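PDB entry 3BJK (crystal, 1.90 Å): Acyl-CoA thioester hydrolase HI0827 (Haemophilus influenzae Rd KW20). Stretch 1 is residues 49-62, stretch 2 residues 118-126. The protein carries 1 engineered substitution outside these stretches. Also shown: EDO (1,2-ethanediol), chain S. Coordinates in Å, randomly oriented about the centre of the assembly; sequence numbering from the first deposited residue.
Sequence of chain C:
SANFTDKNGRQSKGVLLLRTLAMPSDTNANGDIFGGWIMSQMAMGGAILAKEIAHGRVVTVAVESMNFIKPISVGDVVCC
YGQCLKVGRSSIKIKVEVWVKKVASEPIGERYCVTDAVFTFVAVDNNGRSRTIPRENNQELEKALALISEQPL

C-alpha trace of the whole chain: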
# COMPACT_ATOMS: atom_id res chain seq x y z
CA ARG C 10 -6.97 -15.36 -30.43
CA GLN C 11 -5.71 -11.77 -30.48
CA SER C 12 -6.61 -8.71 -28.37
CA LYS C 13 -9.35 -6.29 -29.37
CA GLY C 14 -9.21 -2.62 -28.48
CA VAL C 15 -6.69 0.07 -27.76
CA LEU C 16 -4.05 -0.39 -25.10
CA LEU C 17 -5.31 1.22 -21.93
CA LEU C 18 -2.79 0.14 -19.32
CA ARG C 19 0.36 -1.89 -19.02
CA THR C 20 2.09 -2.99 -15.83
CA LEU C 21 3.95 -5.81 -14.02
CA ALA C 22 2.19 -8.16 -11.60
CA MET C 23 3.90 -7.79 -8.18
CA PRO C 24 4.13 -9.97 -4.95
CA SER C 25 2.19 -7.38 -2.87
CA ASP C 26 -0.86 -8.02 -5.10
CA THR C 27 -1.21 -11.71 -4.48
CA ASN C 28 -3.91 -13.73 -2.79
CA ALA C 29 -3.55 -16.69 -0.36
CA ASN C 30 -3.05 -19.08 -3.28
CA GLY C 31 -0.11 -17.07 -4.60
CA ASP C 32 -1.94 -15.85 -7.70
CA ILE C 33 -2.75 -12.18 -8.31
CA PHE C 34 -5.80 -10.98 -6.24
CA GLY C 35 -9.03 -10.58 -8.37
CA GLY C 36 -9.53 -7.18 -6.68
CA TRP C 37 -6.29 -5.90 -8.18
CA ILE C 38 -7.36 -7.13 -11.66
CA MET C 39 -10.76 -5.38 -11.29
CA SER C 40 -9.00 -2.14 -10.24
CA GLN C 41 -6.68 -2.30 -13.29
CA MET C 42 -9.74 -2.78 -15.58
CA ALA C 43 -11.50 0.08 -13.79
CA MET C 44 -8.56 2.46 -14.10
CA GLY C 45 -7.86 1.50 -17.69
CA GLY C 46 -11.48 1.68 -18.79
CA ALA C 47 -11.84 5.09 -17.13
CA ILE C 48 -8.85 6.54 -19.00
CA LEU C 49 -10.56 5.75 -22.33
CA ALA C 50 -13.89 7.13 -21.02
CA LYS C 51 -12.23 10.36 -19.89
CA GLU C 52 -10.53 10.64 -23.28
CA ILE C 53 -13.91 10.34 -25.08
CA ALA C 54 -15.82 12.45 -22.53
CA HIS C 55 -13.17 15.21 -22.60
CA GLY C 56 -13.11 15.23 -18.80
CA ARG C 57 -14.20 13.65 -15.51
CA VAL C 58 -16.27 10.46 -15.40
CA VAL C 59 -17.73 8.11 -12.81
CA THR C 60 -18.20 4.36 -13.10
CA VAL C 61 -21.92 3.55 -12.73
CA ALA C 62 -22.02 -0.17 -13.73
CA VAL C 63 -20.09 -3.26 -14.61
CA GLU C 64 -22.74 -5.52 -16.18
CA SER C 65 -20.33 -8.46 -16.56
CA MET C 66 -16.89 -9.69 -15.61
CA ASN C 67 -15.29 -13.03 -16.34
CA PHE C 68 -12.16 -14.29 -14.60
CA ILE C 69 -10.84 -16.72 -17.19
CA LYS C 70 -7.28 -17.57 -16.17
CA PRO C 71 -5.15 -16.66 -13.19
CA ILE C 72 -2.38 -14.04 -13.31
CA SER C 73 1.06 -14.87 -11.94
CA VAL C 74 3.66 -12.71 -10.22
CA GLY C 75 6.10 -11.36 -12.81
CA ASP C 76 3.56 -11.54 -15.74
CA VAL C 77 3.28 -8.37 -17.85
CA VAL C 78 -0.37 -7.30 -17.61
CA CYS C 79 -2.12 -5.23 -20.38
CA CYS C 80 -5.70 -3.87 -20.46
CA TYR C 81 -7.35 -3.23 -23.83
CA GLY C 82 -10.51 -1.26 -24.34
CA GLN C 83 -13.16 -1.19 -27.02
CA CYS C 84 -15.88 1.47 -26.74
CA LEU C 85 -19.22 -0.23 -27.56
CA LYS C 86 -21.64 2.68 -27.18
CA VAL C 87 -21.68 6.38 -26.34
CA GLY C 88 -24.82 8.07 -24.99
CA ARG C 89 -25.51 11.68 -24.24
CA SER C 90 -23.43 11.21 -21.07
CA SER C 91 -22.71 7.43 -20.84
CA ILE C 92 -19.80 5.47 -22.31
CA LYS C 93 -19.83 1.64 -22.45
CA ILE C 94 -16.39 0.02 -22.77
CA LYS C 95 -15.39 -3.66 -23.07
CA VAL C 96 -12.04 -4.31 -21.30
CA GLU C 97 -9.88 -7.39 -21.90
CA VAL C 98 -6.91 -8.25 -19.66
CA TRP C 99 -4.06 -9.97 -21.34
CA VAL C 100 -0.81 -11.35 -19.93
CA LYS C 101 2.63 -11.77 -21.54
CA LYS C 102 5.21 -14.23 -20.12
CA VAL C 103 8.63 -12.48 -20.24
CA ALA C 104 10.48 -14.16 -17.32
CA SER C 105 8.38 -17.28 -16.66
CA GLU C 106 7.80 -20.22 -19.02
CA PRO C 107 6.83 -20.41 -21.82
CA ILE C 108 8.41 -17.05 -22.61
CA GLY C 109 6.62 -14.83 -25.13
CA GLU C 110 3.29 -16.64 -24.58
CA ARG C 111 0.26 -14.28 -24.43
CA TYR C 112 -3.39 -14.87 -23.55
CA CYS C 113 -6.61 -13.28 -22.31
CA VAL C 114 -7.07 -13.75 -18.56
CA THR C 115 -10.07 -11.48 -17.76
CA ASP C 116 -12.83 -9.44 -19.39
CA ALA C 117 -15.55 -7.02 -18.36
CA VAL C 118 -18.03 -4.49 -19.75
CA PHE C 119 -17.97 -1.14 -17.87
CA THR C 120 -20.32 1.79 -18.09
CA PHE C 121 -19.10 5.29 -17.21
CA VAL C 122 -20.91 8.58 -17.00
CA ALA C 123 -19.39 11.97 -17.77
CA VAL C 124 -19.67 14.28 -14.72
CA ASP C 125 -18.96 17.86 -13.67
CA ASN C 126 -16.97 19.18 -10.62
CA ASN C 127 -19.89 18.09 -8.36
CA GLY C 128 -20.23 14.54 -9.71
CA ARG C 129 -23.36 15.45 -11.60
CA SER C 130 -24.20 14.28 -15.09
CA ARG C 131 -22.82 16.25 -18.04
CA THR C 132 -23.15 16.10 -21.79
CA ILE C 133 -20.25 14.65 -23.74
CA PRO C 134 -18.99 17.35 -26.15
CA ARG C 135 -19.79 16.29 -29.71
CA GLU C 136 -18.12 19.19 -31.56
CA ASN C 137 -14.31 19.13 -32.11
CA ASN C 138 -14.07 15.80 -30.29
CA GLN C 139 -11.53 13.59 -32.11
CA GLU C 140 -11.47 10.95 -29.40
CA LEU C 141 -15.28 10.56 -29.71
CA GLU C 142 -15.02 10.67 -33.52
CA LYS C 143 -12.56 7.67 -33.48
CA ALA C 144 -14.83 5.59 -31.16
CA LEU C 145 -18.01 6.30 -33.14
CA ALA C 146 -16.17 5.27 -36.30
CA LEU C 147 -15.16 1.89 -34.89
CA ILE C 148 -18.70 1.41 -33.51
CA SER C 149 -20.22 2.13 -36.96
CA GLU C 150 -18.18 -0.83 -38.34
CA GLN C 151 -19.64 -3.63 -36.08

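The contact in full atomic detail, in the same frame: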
# COMPACT_ATOMS: atom_id res chain seq x y z
N LEU C 49 -9.94 5.70 -21.01
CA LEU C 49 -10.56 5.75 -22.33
C LEU C 49 -11.90 6.55 -22.28
O LEU C 49 -12.17 7.41 -23.13
CB LEU C 49 -10.78 4.35 -22.85
CG LEU C 49 -10.80 4.16 -24.41
CD1 LEU C 49 -11.79 3.13 -24.80
CD2 LEU C 49 -10.95 5.42 -25.27
N ALA C 50 -12.70 6.30 -21.25
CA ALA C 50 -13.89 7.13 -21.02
C ALA C 50 -13.55 8.60 -20.85
O ALA C 50 -14.21 9.44 -21.45
CB ALA C 50 -14.69 6.66 -19.84
N LYS C 51 -12.55 8.95 -20.04
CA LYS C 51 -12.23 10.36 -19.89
C LYS C 51 -11.76 10.97 -21.21
O LYS C 51 -12.00 12.13 -21.46
CB LYS C 51 -11.16 10.57 -18.81
CG LYS C 51 -11.62 10.18 -17.45
CD LYS C 51 -10.50 10.14 -16.52
CE LYS C 51 -10.81 9.40 -15.25
NZ LYS C 51 -9.50 8.96 -14.73
N GLU C 52 -11.02 10.18 -22.00
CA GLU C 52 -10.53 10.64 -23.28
C GLU C 52 -11.73 11.06 -24.19
O GLU C 52 -11.78 12.15 -24.74
CB GLU C 52 -9.63 9.59 -23.94
CG GLU C 52 -8.19 9.57 -23.42
CD GLU C 52 -7.40 8.33 -23.85
OE1 GLU C 52 -8.01 7.27 -24.19
OE2 GLU C 52 -6.16 8.42 -23.83
N ILE C 53 -12.71 10.18 -24.27
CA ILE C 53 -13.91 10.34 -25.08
C ILE C 53 -14.80 11.46 -24.53
O ILE C 53 -15.33 12.26 -25.29
CB ILE C 53 -14.69 8.97 -25.15
CG1 ILE C 53 -13.86 7.96 -25.95
CG2 ILE C 53 -16.16 9.12 -25.72
CD1 ILE C 53 -14.45 6.61 -25.94
N ALA C 54 -14.96 11.48 -23.21
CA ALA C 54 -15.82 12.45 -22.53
C ALA C 54 -15.22 13.83 -22.43
O ALA C 54 -15.94 14.79 -22.12
CB ALA C 54 -16.15 11.92 -21.10
N HIS C 55 -13.91 13.95 -22.70
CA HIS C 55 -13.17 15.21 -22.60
C HIS C 55 -13.21 15.74 -21.16
O HIS C 55 -13.39 16.92 -20.93
CB HIS C 55 -13.68 16.25 -23.61
CG HIS C 55 -13.05 16.12 -24.97
ND1 HIS C 55 -12.45 14.96 -25.41
CD2 HIS C 55 -12.94 17.01 -25.99
CE1 HIS C 55 -11.98 15.14 -26.63
NE2 HIS C 55 -12.27 16.38 -27.01
N GLY C 56 -13.09 14.83 -20.19
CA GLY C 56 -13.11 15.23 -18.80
C GLY C 56 -13.53 14.14 -17.84
O GLY C 56 -13.50 12.95 -18.19
N ARG C 57 -13.91 14.56 -16.64
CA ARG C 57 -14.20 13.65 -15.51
C ARG C 57 -15.33 12.68 -15.86
O ARG C 57 -16.25 13.04 -16.61
CB ARG C 57 -14.60 14.43 -14.25
CG ARG C 57 -13.44 14.96 -13.39
CD ARG C 57 -13.91 16.15 -12.47
NE ARG C 57 -12.81 16.68 -11.65
CZ ARG C 57 -12.53 16.34 -10.38
NH1 ARG C 57 -13.27 15.48 -9.70
NH2 ARG C 57 -11.48 16.90 -9.76
N VAL C 58 -15.24 11.48 -15.30
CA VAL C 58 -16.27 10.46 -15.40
C VAL C 58 -16.44 9.81 -14.05
O VAL C 58 -15.56 9.93 -13.15
CB VAL C 58 -15.94 9.32 -16.43
CG1 VAL C 58 -15.79 9.87 -17.85
CG2 VAL C 58 -14.75 8.43 -15.98
N VAL C 59 -17.59 9.14 -13.88
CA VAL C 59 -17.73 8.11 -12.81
C VAL C 59 -18.13 6.77 -13.39
O VAL C 59 -18.81 6.68 -14.41
CB VAL C 59 -18.83 8.47 -11.74
CG1 VAL C 59 -18.36 9.59 -10.84
CG2 VAL C 59 -20.12 8.80 -12.40
N THR C 60 -17.72 5.71 -12.74
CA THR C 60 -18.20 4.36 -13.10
C THR C 60 -19.61 4.23 -12.49
O THR C 60 -19.80 4.55 -11.31
CB THR C 60 -17.26 3.27 -12.54
OG1 THR C 60 -15.91 3.60 -12.83
CG2 THR C 60 -17.51 2.00 -13.14
N VAL C 61 -20.60 3.83 -13.28
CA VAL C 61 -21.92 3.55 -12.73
C VAL C 61 -22.29 2.04 -12.71
O VAL C 61 -23.11 1.61 -11.88
CB VAL C 61 -22.97 4.31 -13.51
CG1 VAL C 61 -22.67 5.85 -13.38
CG2 VAL C 61 -23.04 3.83 -15.00
N ALA C 62 -21.72 1.26 -13.63
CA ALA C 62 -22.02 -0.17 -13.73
C ALA C 62 -20.90 -0.98 -14.32
O ALA C 62 -20.09 -0.49 -15.11
CB ALA C 62 -23.29 -0.40 -14.58
N VAL C 118 -17.42 -5.63 -19.05
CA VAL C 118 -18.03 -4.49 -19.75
C VAL C 118 -18.45 -3.45 -18.71
O VAL C 118 -19.30 -3.75 -17.87
CB VAL C 118 -19.25 -4.96 -20.56
CG1 VAL C 118 -19.94 -3.74 -21.22
CG2 VAL C 118 -18.80 -6.00 -21.61
N PHE C 119 -17.81 -2.27 -18.79
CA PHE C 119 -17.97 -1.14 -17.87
C PHE C 119 -18.84 -0.13 -18.52
O PHE C 119 -18.79 0.04 -19.73
CB PHE C 119 -16.63 -0.44 -17.60
CG PHE C 119 -15.76 -1.13 -16.57
CD1 PHE C 119 -15.04 -2.27 -16.89
CD2 PHE C 119 -15.63 -0.60 -15.30
CE1 PHE C 119 -14.28 -2.90 -15.92
CE2 PHE C 119 -14.89 -1.20 -14.38
CZ PHE C 119 -14.20 -2.36 -14.67
N THR C 120 -19.60 0.57 -17.70
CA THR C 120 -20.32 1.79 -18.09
C THR C 120 -19.89 2.97 -17.19
O THR C 120 -19.96 2.93 -15.95
CB THR C 120 -21.87 1.62 -18.00
OG1 THR C 120 -22.27 0.37 -18.57
CG2 THR C 120 -22.59 2.81 -18.61
N PHE C 121 -19.51 4.06 -17.85
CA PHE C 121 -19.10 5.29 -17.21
C PHE C 121 -20.06 6.39 -17.57
O PHE C 121 -20.72 6.32 -18.58
CB PHE C 121 -17.73 5.70 -17.74
CG PHE C 121 -16.68 4.65 -17.54
CD1 PHE C 121 -15.95 4.61 -16.35
CD2 PHE C 121 -16.47 3.69 -18.49
CE1 PHE C 121 -15.02 3.67 -16.13
CE2 PHE C 121 -15.51 2.69 -18.26
CZ PHE C 121 -14.77 2.71 -17.07
N VAL C 122 -20.12 7.41 -16.72
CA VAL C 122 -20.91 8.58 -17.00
C VAL C 122 -20.02 9.82 -16.80
O VAL C 122 -19.34 9.94 -15.79
CB VAL C 122 -22.20 8.62 -16.13
CG1 VAL C 122 -22.97 9.90 -16.36
CG2 VAL C 122 -23.05 7.38 -16.45
N ALA C 123 -19.97 10.65 -17.83
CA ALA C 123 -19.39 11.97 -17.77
C ALA C 123 -20.06 12.86 -16.70
O ALA C 123 -21.28 12.95 -16.62
CB ALA C 123 -19.52 12.61 -19.14
N VAL C 124 -19.23 13.50 -15.86
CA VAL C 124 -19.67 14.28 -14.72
C VAL C 124 -18.94 15.62 -14.66
O VAL C 124 -17.84 15.78 -15.18
CB VAL C 124 -19.48 13.56 -13.35
CG1 VAL C 124 -20.41 12.35 -13.24
CG2 VAL C 124 -18.05 13.14 -13.08
N ASP C 125 -19.57 16.57 -13.99
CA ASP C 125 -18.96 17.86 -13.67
C ASP C 125 -18.14 17.77 -12.36
O ASP C 125 -18.01 16.69 -11.79
CB ASP C 125 -20.05 18.95 -13.59
CG ASP C 125 -21.11 18.69 -12.49
OD1 ASP C 125 -20.82 18.03 -11.46
OD2 ASP C 125 -22.26 19.19 -12.67
N ASN C 126 -17.61 18.92 -11.95
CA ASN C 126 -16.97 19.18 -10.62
C ASN C 126 -17.72 18.59 -9.42
O ASN C 126 -17.09 18.07 -8.48
CB ASN C 126 -16.83 20.70 -10.43
CG ASN C 126 -16.11 21.09 -9.14
OD1 ASN C 126 -15.31 20.32 -8.61
ND2 ASN C 126 -16.36 22.33 -8.66
C1 EDO S . -5.14 5.20 -25.73
O1 EDO S . -5.56 6.56 -25.97
C2 EDO S . -6.25 4.38 -25.05
O2 EDO S . -6.58 4.82 -23.73
O HOH W 1 -16.45 14.66 -9.83

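A helix packed across a β-sheet illustrates how small residues allow close approach, and this acyl-CoA thioester hydrolase offers a compact example. At the apolar centre, Phe 121 presents one face of its ring to the helix. Ala 50 CB lies 3.6 Å from Phe 121 CG and 4.0 Å from the ring centroid, 29° off the ring normal, so the methyl makes a CH-π contact. One turn later the principle recurs in its simplest form: Ala 54 CB meets Ala 123 CB at 4.0 Å, methyl against methyl. Val 58 and Thr 60, on the same sheet face as Phe 121 and Ala 123, complete this layer; Val 58 CG2 approaches Phe 121 CD1 to 4.0 Å. The opposite face has its own apolar patch, where Val 59 CG2 packs against Val 124 CG1 at 3.7 Å.

Between these layers, the antiparallel backbones are joined by hydrogen bonds. Val 59 and Val 122 form a reciprocal pair: Val 59 N donates to Val 122 O (2.7 Å), and Val 122 N to Val 59 O (2.8 Å). Farther along, the register slips by one residue in a β-bulge. Thr 120 O therefore accepts twice, from Val 61 N at 2.9 Å and, weakly, from Ala 62 N at 3.4 Å, while Thr 120 N returns a bond to Ala 62 O at 2.8 Å. Pairing thus resumes beyond the irregularity.

At the other end, Val 124 N donates to Arg 57 O at 3.1 Å with a nearly straight angle of 171°, extending the ladder past the strands. Here the contact becomes polar: a water accepts from Arg 57 NH1 (3.3 Å from the water oxygen) and donates to Asp 125 O (3.2 Å from the same oxygen), bridging side chain and backbone where the direct contact thins out.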